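Local coordinates for pullulanase C protein (Klebsiella pneumoniae subsp. pneumoniae NTUH-K2044, PDB 5HJ1) that probably serves as the inner-membrane GspC-type component of the type II secretion system, represented here by its PDZ domain, which holds a fatty acid in a hydrophobic pocket, at residues L20-V25 / L32-N37; S48-N53 / H94-A99; D54-L59 / I83-E88. All blocks are in the same frame, centred on the assembly; numbering follows the deposited sequence. Where two conformers were deposited one is given.

Contact 1. Residues L20-V25 / L32-N37; sequences LSISPV and LGYRLN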
loop_
_atom_site.group_PDB
_atom_site.type_symbol
_atom_site.label_atom_id
_atom_site.label_comp_id
_atom_site.label_asym_id
_atom_site.label_seq_id
_atom_site.Cartn_x
_atom_site.Cartn_y
_atom_site.Cartn_z
ATOM N N LEU A 20 -3.366 -4.944 -7.239
ATOM C CA LEU A 20 -1.999 -4.678 -6.788
ATOM C C LEU A 20 -1.198 -5.915 -6.608
ATOM O O LEU A 20 -1.721 -6.892 -6.039
ATOM C CB LEU A 20 -1.981 -3.968 -5.414
ATOM C CG LEU A 20 -2.536 -2.609 -5.368
ATOM C CD1 LEU A 20 -2.557 -2.121 -3.906
ATOM C CD2 LEU A 20 -1.666 -1.677 -6.165
ATOM N N SER A 21 0.019 -5.916 -7.096
ATOM C CA SER A 21 1.069 -6.908 -6.804
ATOM C C SER A 21 1.989 -6.214 -5.799
ATOM O O SER A 21 2.490 -5.110 -6.056
ATOM C CB SER A 21 1.792 -7.214 -8.074
ATOM O OG SER A 21 2.692 -8.292 -7.879
ATOM N N ILE A 22 2.225 -6.831 -4.648
ATOM C CA ILE A 22 2.907 -6.180 -3.504
ATOM C C ILE A 22 4.039 -7.008 -2.978
ATOM O O ILE A 22 3.921 -8.216 -2.824
ATOM C CB ILE A 22 1.884 -5.933 -2.376
ATOM C CG1 ILE A 22 0.732 -5.109 -2.862
ATOM C CG2 ILE A 22 2.522 -5.231 -1.146
ATOM C CD1 ILE A 22 -0.426 -4.922 -1.891
ATOM N N SER A 23 5.239 -6.425 -2.847
ATOM C CA SER A 23 6.361 -7.129 -2.165
ATOM C C SER A 23 7.031 -6.233 -1.117
ATOM O O SER A 23 7.490 -5.101 -1.471
ATOM C CB SER A 23 7.469 -7.459 -3.118
ATOM O OG SER A 23 6.951 -8.317 -4.099
ATOM N N PRO A 24 7.208 -6.712 0.160
ATOM C CA PRO A 24 7.986 -5.940 1.102
ATOM C C PRO A 24 9.387 -5.757 0.531
ATOM O O PRO A 24 9.890 -6.661 -0.131
ATOM C CB PRO A 24 7.987 -6.805 2.348
ATOM C CG PRO A 24 7.719 -8.130 1.885
ATOM C CD PRO A 24 6.824 -8.003 0.688
ATOM N N VAL A 25 9.988 -4.622 0.860
ATOM C CA VAL A 25 11.389 -4.347 0.422
ATOM C C VAL A 25 12.280 -4.224 1.647
ATOM O O VAL A 25 12.081 -3.373 2.478
ATOM C CB VAL A 25 11.452 -3.042 -0.387
ATOM C CG1 VAL A 25 12.899 -2.781 -0.825
ATOM C CG2 VAL A 25 10.505 -3.070 -1.564
ATOM N N LEU A 32 11.899 -1.095 4.093
ATOM C CA LEU A 32 11.847 0.217 3.426
ATOM C C LEU A 32 10.416 0.643 3.025
ATOM O O LEU A 32 10.122 1.819 2.866
ATOM C CB LEU A 32 12.679 0.209 2.144
ATOM C CG LEU A 32 14.162 -0.053 2.356
ATOM C CD1 LEU A 32 14.884 0.091 1.033
ATOM C CD2 LEU A 32 14.747 0.889 3.362
ATOM N N GLY A 33 9.580 -0.357 2.918
ATOM C CA GLY A 33 8.184 -0.123 2.478
ATOM C C GLY A 33 7.793 -1.293 1.648
ATOM O O GLY A 33 8.370 -2.367 1.678
ATOM N N TYR A 34 6.710 -1.100 0.891
ATOM C CA TYR A 34 6.130 -2.157 0.060
ATOM C C TYR A 34 6.135 -1.724 -1.361
ATOM O O TYR A 34 5.531 -0.666 -1.716
ATOM C CB TYR A 34 4.683 -2.496 0.487
ATOM C CG TYR A 34 4.655 -3.145 1.833
ATOM C CD1 TYR A 34 4.689 -2.380 3.015
ATOM C CD2 TYR A 34 4.678 -4.523 1.970
ATOM C CE1 TYR A 34 4.768 -3.019 4.250
ATOM C CE2 TYR A 34 4.710 -5.144 3.219
ATOM C CZ TYR A 34 4.746 -4.356 4.363
ATOM O OH TYR A 34 4.802 -4.974 5.638
ATOM N N ARG A 35 6.766 -2.491 -2.222
ATOM C CA ARG A 35 6.880 -2.137 -3.658
ATOM C C ARG A 35 5.566 -2.536 -4.320
ATOM O O ARG A 35 5.088 -3.661 -4.213
ATOM C CB ARG A 35 8.011 -2.956 -4.276
ATOM C CG ARG A 35 8.423 -2.579 -5.739
ATOM C CD ARG A 35 9.024 -1.242 -5.865
ATOM N NE ARG A 35 10.272 -1.139 -5.095
ATOM C CZ ARG A 35 10.855 -0.027 -4.767
ATOM N NH1 ARG A 35 10.315 1.119 -5.111
ATOM N NH2 ARG A 35 11.989 -0.021 -4.044
ATOM N N LEU A 36 4.969 -1.611 -5.077
ATOM C CA LEU A 36 3.697 -1.790 -5.717
ATOM C C LEU A 36 3.833 -1.853 -7.227
ATOM O O LEU A 36 4.556 -1.074 -7.835
ATOM C CB LEU A 36 2.732 -0.618 -5.435
ATOM C CG LEU A 36 2.581 -0.272 -3.965
ATOM C CD1 LEU A 36 1.651 0.945 -3.862
ATOM C CD2 LEU A 36 2.063 -1.424 -3.170
ATOM N N ASN A 37 3.088 -2.795 -7.824
ATOM C CA ASN A 37 2.986 -2.932 -9.281
ATOM C C ASN A 37 1.565 -3.348 -9.569
ATOM O O ASN A 37 0.792 -3.772 -8.697
ATOM C CB ASN A 37 4.044 -3.890 -9.811
ATOM C CG ASN A 37 5.334 -3.196 -10.065
ATOM O OD1 ASN A 37 5.390 -2.238 -10.831
ATOM N ND2 ASN A 37 6.376 -3.580 -9.329
#

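Contact 2. Residues S48-N53 / H94-A99; sequences SGLQAN and HDIAFA. With VCA (vaccenic acid), chain B.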
loop_
_atom_site.group_PDB
_atom_site.type_symbol
_atom_site.label_atom_id
_atom_site.label_comp_id
_atom_site.label_asym_id
_atom_site.label_seq_id
_atom_site.Cartn_x
_atom_site.Cartn_y
_atom_site.Cartn_z
ATOM N N SER A 48 -2.490 10.451 -12.340
ATOM C CA SER A 48 -2.840 10.959 -11.050
ATOM C C SER A 48 -3.115 9.849 -10.082
ATOM O O SER A 48 -3.789 9.976 -9.096
ATOM C CB SER A 48 -4.069 11.881 -11.133
ATOM O OG SER A 48 -3.681 13.176 -11.582
ATOM N N GLY A 49 -2.579 8.643 -10.336
ATOM C CA GLY A 49 -2.754 7.498 -9.465
ATOM C C GLY A 49 -1.442 6.850 -9.162
ATOM O O GLY A 49 -0.461 7.570 -8.887
ATOM N N LEU A 50 -1.372 5.506 -9.149
ATOM C CA LEU A 50 -0.119 4.855 -8.828
ATOM C C LEU A 50 0.725 4.716 -10.085
ATOM O O LEU A 50 0.263 4.815 -11.215
ATOM C CB LEU A 50 -0.469 3.443 -8.302
ATOM C CG LEU A 50 -1.183 3.393 -6.994
ATOM C CD1 LEU A 50 -1.542 1.957 -6.626
ATOM C CD2 LEU A 50 -0.438 4.055 -5.855
ATOM N N GLN A 51 2.005 4.518 -9.818
ATOM C CA GLN A 51 2.996 4.242 -10.840
ATOM C C GLN A 51 3.701 2.957 -10.567
ATOM O O GLN A 51 3.880 2.583 -9.417
ATOM C CB GLN A 51 3.969 5.381 -10.975
ATOM C CG GLN A 51 3.293 6.631 -11.540
ATOM C CD GLN A 51 2.975 6.496 -13.027
ATOM O OE1 GLN A 51 3.855 6.303 -13.858
ATOM N NE2 GLN A 51 1.690 6.559 -13.368
ATOM N N ALA A 52 4.123 2.271 -11.608
ATOM C CA ALA A 52 4.869 1.042 -11.432
ATOM C C ALA A 52 6.077 1.323 -10.540
ATOM O O ALA A 52 6.788 2.357 -10.651
ATOM C CB ALA A 52 5.411 0.561 -12.783
ATOM N N ASN A 53 6.333 0.347 -9.692
ATOM C CA ASN A 53 7.461 0.414 -8.730
ATOM C C ASN A 53 7.376 1.500 -7.697
ATOM O O ASN A 53 8.371 1.858 -7.060
ATOM C CB ASN A 53 8.810 0.366 -9.485
ATOM C CG ASN A 53 9.045 -0.945 -10.103
ATOM O OD1 ASN A 53 8.889 -2.002 -9.480
ATOM N ND2 ASN A 53 9.406 -0.945 -11.371
ATOM N N HIS A 94 4.068 11.177 -2.340
ATOM C CA HIS A 94 2.801 11.470 -2.994
ATOM C C HIS A 94 1.696 10.758 -2.247
ATOM O O HIS A 94 1.828 9.558 -1.940
ATOM C CB HIS A 94 2.751 10.986 -4.437
ATOM C CG HIS A 94 3.761 11.571 -5.382
ATOM N ND1 HIS A 94 3.386 12.387 -6.441
ATOM C CD2 HIS A 94 5.076 11.331 -5.548
ATOM C CE1 HIS A 94 4.443 12.668 -7.176
ATOM N NE2 HIS A 94 5.491 12.069 -6.639
ATOM N N ASP A 95 0.564 11.367 -2.022
ATOM C CA ASP A 95 -0.615 10.775 -1.392
ATOM C C ASP A 95 -1.652 10.483 -2.447
ATOM O O ASP A 95 -1.992 11.387 -3.266
ATOM C CB ASP A 95 -1.275 11.670 -0.321
ATOM C CG ASP A 95 -0.609 11.627 1.036
ATOM O OD1 ASP A 95 0.349 10.903 1.321
ATOM O OD2 ASP A 95 -1.064 12.440 1.895
ATOM N N ILE A 96 -2.213 9.292 -2.413
ATOM C CA ILE A 96 -3.198 8.852 -3.320
ATOM C C ILE A 96 -4.319 8.303 -2.474
ATOM O O ILE A 96 -4.055 7.567 -1.520
ATOM C CB ILE A 96 -2.680 7.725 -4.215
ATOM C CG1 ILE A 96 -1.375 8.082 -4.860
ATOM C CG2 ILE A 96 -3.704 7.358 -5.272
ATOM C CD1 ILE A 96 -1.401 9.333 -5.670
ATOM N N ALA A 97 -5.551 8.739 -2.744
ATOM C CA ALA A 97 -6.726 8.200 -2.064
ATOM C C ALA A 97 -7.519 7.244 -2.938
ATOM O O ALA A 97 -7.577 7.370 -4.138
ATOM C CB ALA A 97 -7.603 9.333 -1.541
ATOM N N PHE A 98 -8.131 6.282 -2.261
ATOM C CA PHE A 98 -8.890 5.241 -2.889
ATOM C C PHE A 98 -10.263 5.071 -2.256
ATOM O O PHE A 98 -10.335 4.843 -1.079
ATOM C CB PHE A 98 -8.137 3.869 -2.766
ATOM C CG PHE A 98 -6.766 3.886 -3.388
ATOM C CD1 PHE A 98 -6.579 3.602 -4.734
ATOM C CD2 PHE A 98 -5.634 4.278 -2.654
ATOM C CE1 PHE A 98 -5.304 3.654 -5.264
ATOM C CE2 PHE A 98 -4.389 4.390 -3.186
ATOM C CZ PHE A 98 -4.215 4.062 -4.498
ATOM N N ALA A 99 -11.301 5.185 -3.063
ATOM C CA ALA A 99 -12.681 4.921 -2.642
ATOM C C ALA A 99 -12.875 3.381 -2.592
ATOM O O ALA A 99 -12.541 2.697 -3.559
ATOM C CB ALA A 99 -13.658 5.596 -3.599
HETATM O O2 VCA B . -13.057 -1.190 -8.769
HETATM C C1 VCA B . -13.942 -0.477 -8.249
HETATM O O1 VCA B . -14.979 -0.138 -8.865
HETATM C C2 VCA B . -13.731 -0.002 -6.826
HETATM C C3 VCA B . -14.519 -0.870 -5.847
HETATM C C4 VCA B . -13.596 -1.612 -4.883
HETATM C C5 VCA B . -12.259 -0.897 -4.720
HETATM C C6 VCA B . -11.367 -1.140 -5.926
HETATM C C7 VCA B . -9.946 -0.640 -5.705
HETATM C C8 VCA B . -9.425 -0.891 -4.291
HETATM C C9 VCA B . -8.000 -0.357 -4.194
HETATM C C10 VCA B . -7.367 -0.388 -2.808
HETATM C C11 VCA B . -6.086 0.357 -2.921
HETATM C C12 VCA B . -5.088 0.318 -2.063
HETATM C C13 VCA B . -4.982 -0.564 -0.840
HETATM C C14 VCA B . -3.493 -0.494 -0.556
HETATM C C15 VCA B . -2.950 -1.185 0.678
HETATM C C16 VCA B . -1.463 -1.295 0.386
HETATM C C17 VCA B . -0.595 -1.434 1.606
HETATM C C18 VCA B . 0.827 -1.589 1.107
#

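Contact 3. Residues D54-L59 / I83-E88; sequences DLAIAL and ITLTVE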
loop_
_atom_site.group_PDB
_atom_site.type_symbol
_atom_site.label_atom_id
_atom_site.label_comp_id
_atom_site.label_asym_id
_atom_site.label_seq_id
_atom_site.Cartn_x
_atom_site.Cartn_y
_atom_site.Cartn_z
ATOM N N ASP A 54 6.173 2.002 -7.446
ATOM C CA ASP A 54 6.011 2.898 -6.327
ATOM C C ASP A 54 6.338 2.149 -5.018
ATOM O O ASP A 54 6.161 0.949 -4.890
ATOM C CB ASP A 54 4.517 3.369 -6.203
ATOM C CG ASP A 54 4.176 4.590 -7.014
ATOM O OD1 ASP A 54 5.106 5.318 -7.469
ATOM O OD2 ASP A 54 2.978 4.848 -7.134
ATOM N N LEU A 55 6.816 2.907 -4.037
ATOM C CA LEU A 55 7.137 2.379 -2.699
ATOM C C LEU A 55 6.155 2.895 -1.695
ATOM O O LEU A 55 6.210 4.109 -1.393
ATOM C CB LEU A 55 8.577 2.732 -2.323
ATOM C CG LEU A 55 9.045 2.143 -1.001
ATOM C CD1 LEU A 55 9.342 0.674 -1.127
ATOM C CD2 LEU A 55 10.293 2.863 -0.431
ATOM N N ALA A 56 5.249 2.042 -1.244
ATOM C CA ALA A 56 4.265 2.413 -0.206
ATOM C C ALA A 56 4.934 2.501 1.158
ATOM O O ALA A 56 5.534 1.540 1.643
ATOM C CB ALA A 56 3.113 1.457 -0.144
ATOM N N ILE A 57 4.815 3.688 1.771
ATOM C CA ILE A 57 5.409 3.921 3.087
ATOM C C ILE A 57 4.398 4.290 4.206
ATOM O O ILE A 57 4.782 4.216 5.398
ATOM C CB ILE A 57 6.569 4.967 3.017
ATOM C CG1 ILE A 57 6.058 6.299 2.580
ATOM C CG2 ILE A 57 7.692 4.453 2.123
ATOM C CD1 ILE A 57 7.051 7.428 2.752
ATOM N N ALA A 58 3.191 4.675 3.882
ATOM C CA ALA A 58 2.163 4.988 4.904
ATOM C C ALA A 58 0.801 4.615 4.407
ATOM O O ALA A 58 0.517 4.716 3.216
ATOM C CB ALA A 58 2.221 6.469 5.330
ATOM N N LEU A 59 -0.067 4.278 5.350
ATOM C CA LEU A 59 -1.477 3.936 5.055
ATOM C C LEU A 59 -2.276 4.747 6.068
ATOM O O LEU A 59 -2.111 4.603 7.274
ATOM C CB LEU A 59 -1.726 2.441 5.235
ATOM C CG LEU A 59 -3.191 1.977 5.149
ATOM C CD1 LEU A 59 -3.821 2.181 3.805
ATOM C CD2 LEU A 59 -3.287 0.474 5.495
ATOM N N ILE A 83 -9.447 5.391 1.773
ATOM C CA ILE A 83 -8.174 5.253 2.422
ATOM C C ILE A 83 -7.102 5.932 1.635
ATOM O O ILE A 83 -7.260 6.148 0.395
ATOM C CB ILE A 83 -7.773 3.784 2.628
ATOM C CG1 ILE A 83 -7.676 3.042 1.269
ATOM C CG2 ILE A 83 -8.775 3.113 3.546
ATOM C CD1 ILE A 83 -7.117 1.670 1.424
ATOM N N THR A 84 -6.064 6.379 2.298
ATOM C CA THR A 84 -4.998 7.052 1.584
ATOM C C THR A 84 -3.702 6.292 1.711
ATOM O O THR A 84 -3.335 5.857 2.819
ATOM C CB THR A 84 -4.782 8.416 2.173
ATOM O OG1 THR A 84 -6.021 9.163 2.092
ATOM C CG2 THR A 84 -3.690 9.200 1.509
ATOM N N LEU A 85 -2.981 6.222 0.626
ATOM C CA LEU A 85 -1.677 5.606 0.605
ATOM C C LEU A 85 -0.640 6.693 0.331
ATOM O O LEU A 85 -0.856 7.585 -0.556
ATOM C CB LEU A 85 -1.608 4.619 -0.557
ATOM C CG LEU A 85 -0.735 3.443 -0.544
ATOM C CD1 LEU A 85 -0.856 2.606 0.739
ATOM C CD2 LEU A 85 -1.172 2.600 -1.791
ATOM N N THR A 86 0.434 6.749 1.103
ATOM C CA THR A 86 1.577 7.576 0.833
ATOM C C THR A 86 2.642 6.703 0.151
ATOM O O THR A 86 3.007 5.678 0.718
ATOM C CB THR A 86 2.160 8.196 2.086
ATOM O OG1 THR A 86 1.144 8.934 2.767
ATOM C CG2 THR A 86 3.290 9.121 1.759
ATOM N N VAL A 87 3.079 7.137 -1.021
ATOM C CA VAL A 87 4.142 6.446 -1.738
ATOM C C VAL A 87 5.350 7.355 -1.934
ATOM O O VAL A 87 5.191 8.584 -1.957
ATOM C CB VAL A 87 3.653 5.919 -3.127
ATOM C CG1 VAL A 87 2.521 4.915 -2.962
ATOM C CG2 VAL A 87 3.260 7.031 -4.036
ATOM N N GLU A 88 6.530 6.753 -2.037
ATOM C CA GLU A 88 7.748 7.479 -2.404
ATOM C C GLU A 88 7.999 7.058 -3.881
ATOM O O GLU A 88 7.938 5.823 -4.293
ATOM C CB GLU A 88 8.852 7.031 -1.462
ATOM C CG GLU A 88 9.873 8.095 -1.133
ATOM C CD GLU A 88 10.768 7.635 0.004
ATOM O OE1 GLU A 88 11.474 6.628 -0.196
ATOM O OE2 GLU A 88 10.726 8.250 1.097
#

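Contact 1. Residues L20-V25 / L32-N37
Anti placement of CG1 to the backbone N in V25 (chi1 180°) turns its other methyl, CG2, to the start of the R35 side chain, 3.7 Å from R35 CB. R35, whose CG is likewise anti to its own N (chi1 -172°), bends at chi2 and chi3, which turns NE back to 4.0 Å from V25 CG2. On the opposite face of this antiparallel beta hairpin, I22 sets CG1 beside the backbone N and CG2 anti to it; the I22 and Y34 side chains cross obliquely, CG2 of I22 coming to 3.8 Å from Y34 CB. P24 CB meets Y34 CE2 at 3.8 Å. The I22 and L36 side chains lie side by side and point the same way, I22 CG1 3.9 Å from L36 CD2. The backbone ladder is well defined: S21 pairs with N37 and S23 with R35 through two hydrogen bonds each. The straightest is S21 N to N37 O, 2.8 Å with 173° at the hydrogen, although the donor stands above the carbonyl plane. At the turn end, L32 N meets V25 O at 2.8 Å, nearly along the C=O axis. The chemistry is therefore two-sided. I22 and Y34 pack on helix 5-9, Y34 also on the vaccenic acid, and L36 on A56. The face with S21, S23, V25, R35 and N37 is mixed: V25 packs on L55, while R35 NH1 and N37 ND2 hydrogen-bond to O and OD1 of N53, just before strand 54-59.

Contact 2. Residues S48-N53 / H94-A99
The F98 ring is met in two different ways at once, with a lipid carbon over one face and a leucine at the edge. Vaccenic acid C11, one of the chain's unsaturated carbons, sits over that face, offset toward the rim, with F98 CG its nearest ring atom at 3.6 Å. L50 instead comes in near the ring plane: its CG lies 4.0 Å from F98 CZ, and CD1 and CD2 are about equally close to that atom, so the whole isopropyl end straddles the tip of the ring. The two side chains cross at about a right angle. F98 holds this pose with CG anti to its carbonyl carbon (chi1 -59°) and the ring turned to chi2 -87°; L50 likewise has CG anti to its carbonyl carbon. Beside them, I96 points toward the loop and bends at chi2 (-57°), bringing CD1 to 3.8 Å from G49 O, while its CG1 is a looser 4.3 Å from L50 CD2. The segments bury a modest 170 Å² and meet through apolar side chains and the backbone carbonyls of S48 and G49; G49 O is itself hydrogen-bonded to R89 NH2. F98 is thus a wall of the fatty-acid pocket, with L50 against its edge. L50 also packs on F45, and F98 on L44 and L85. Strand 92-99 pairs antiparallel with strand 82-89, through backbone bonds of I96 with L85 and F98 with I83, and the loop meets it through residues 48-50 before the chain enters strand 54-59.

Contact 3. Residues D54-L59 / I83-E88
A classic beta bulge interrupts this antiparallel strand pair of the PDZ domain: I57 and A58 both face T86, and the register shifts by one between A56 and A58. T86 O accepts from both bulge amides, at 2.9 Å from I57 N and, weakly, at 3.3 Å from A58 N. Before the bulge, L55 and E88 form a hydrogen-bonded pair whose shorter link is E88 N to L55 O, 2.7 Å and in the carbonyl plane. After it, T86 N reaches A58 O from above the carbonyl plane. Side chains follow the shift. A58 CB rests 3.7 Å from T86 CB, while I57, with CG1 in the crowded position between N and carbonyl carbon (chi1 63°), brings that atom to 4.0 Å from T86 CG2. The L59 and I83 side chains cross obliquely, L59 CD1 4.1 Å from I83 CD1; on the face with A56, L59 and L85, L85 CD1 lies near A56 CB. I83 and L85 belong to the vaccenic acid pocket, and the lipid touches A56 too. Further out, A73 and L77 of helix 67-77 cover L59, and T86 OG1 is hydrogen-bonded to D95 OD1. The carboxylates are held from outside the pair: E88 OE2 salt-bridges R93 NH1, D54 OD1 salt-bridges R89 NE, and D54 OD2 accepts from Q51 N. Alongside that last bond, D54 OD2 lies 3.8 Å from V87 CG2.

Overall arrangement
Contact 3 is the most central, with no exposed residue among those that touch; contact 2 is also buried but small, and contact 1, the hairpin, is only partly buried, with S21, S23, P24 and L32 exposed. Contacts 1 and 3 are backbone ladders of one curled antiparallel sheet, joined where strand 30-38 pairs with strand 54-59 (Y34 O to A56 N). Contact 2 sets a loop against a strand and relies on side-chain packing; its strand 92-99 is the neighbour of 82-89 in the sheet. The polar side chains of contact 1 end on the loop of contact 2, where L20 also packs on L50. All three contribute residues to the fatty-acid pocket.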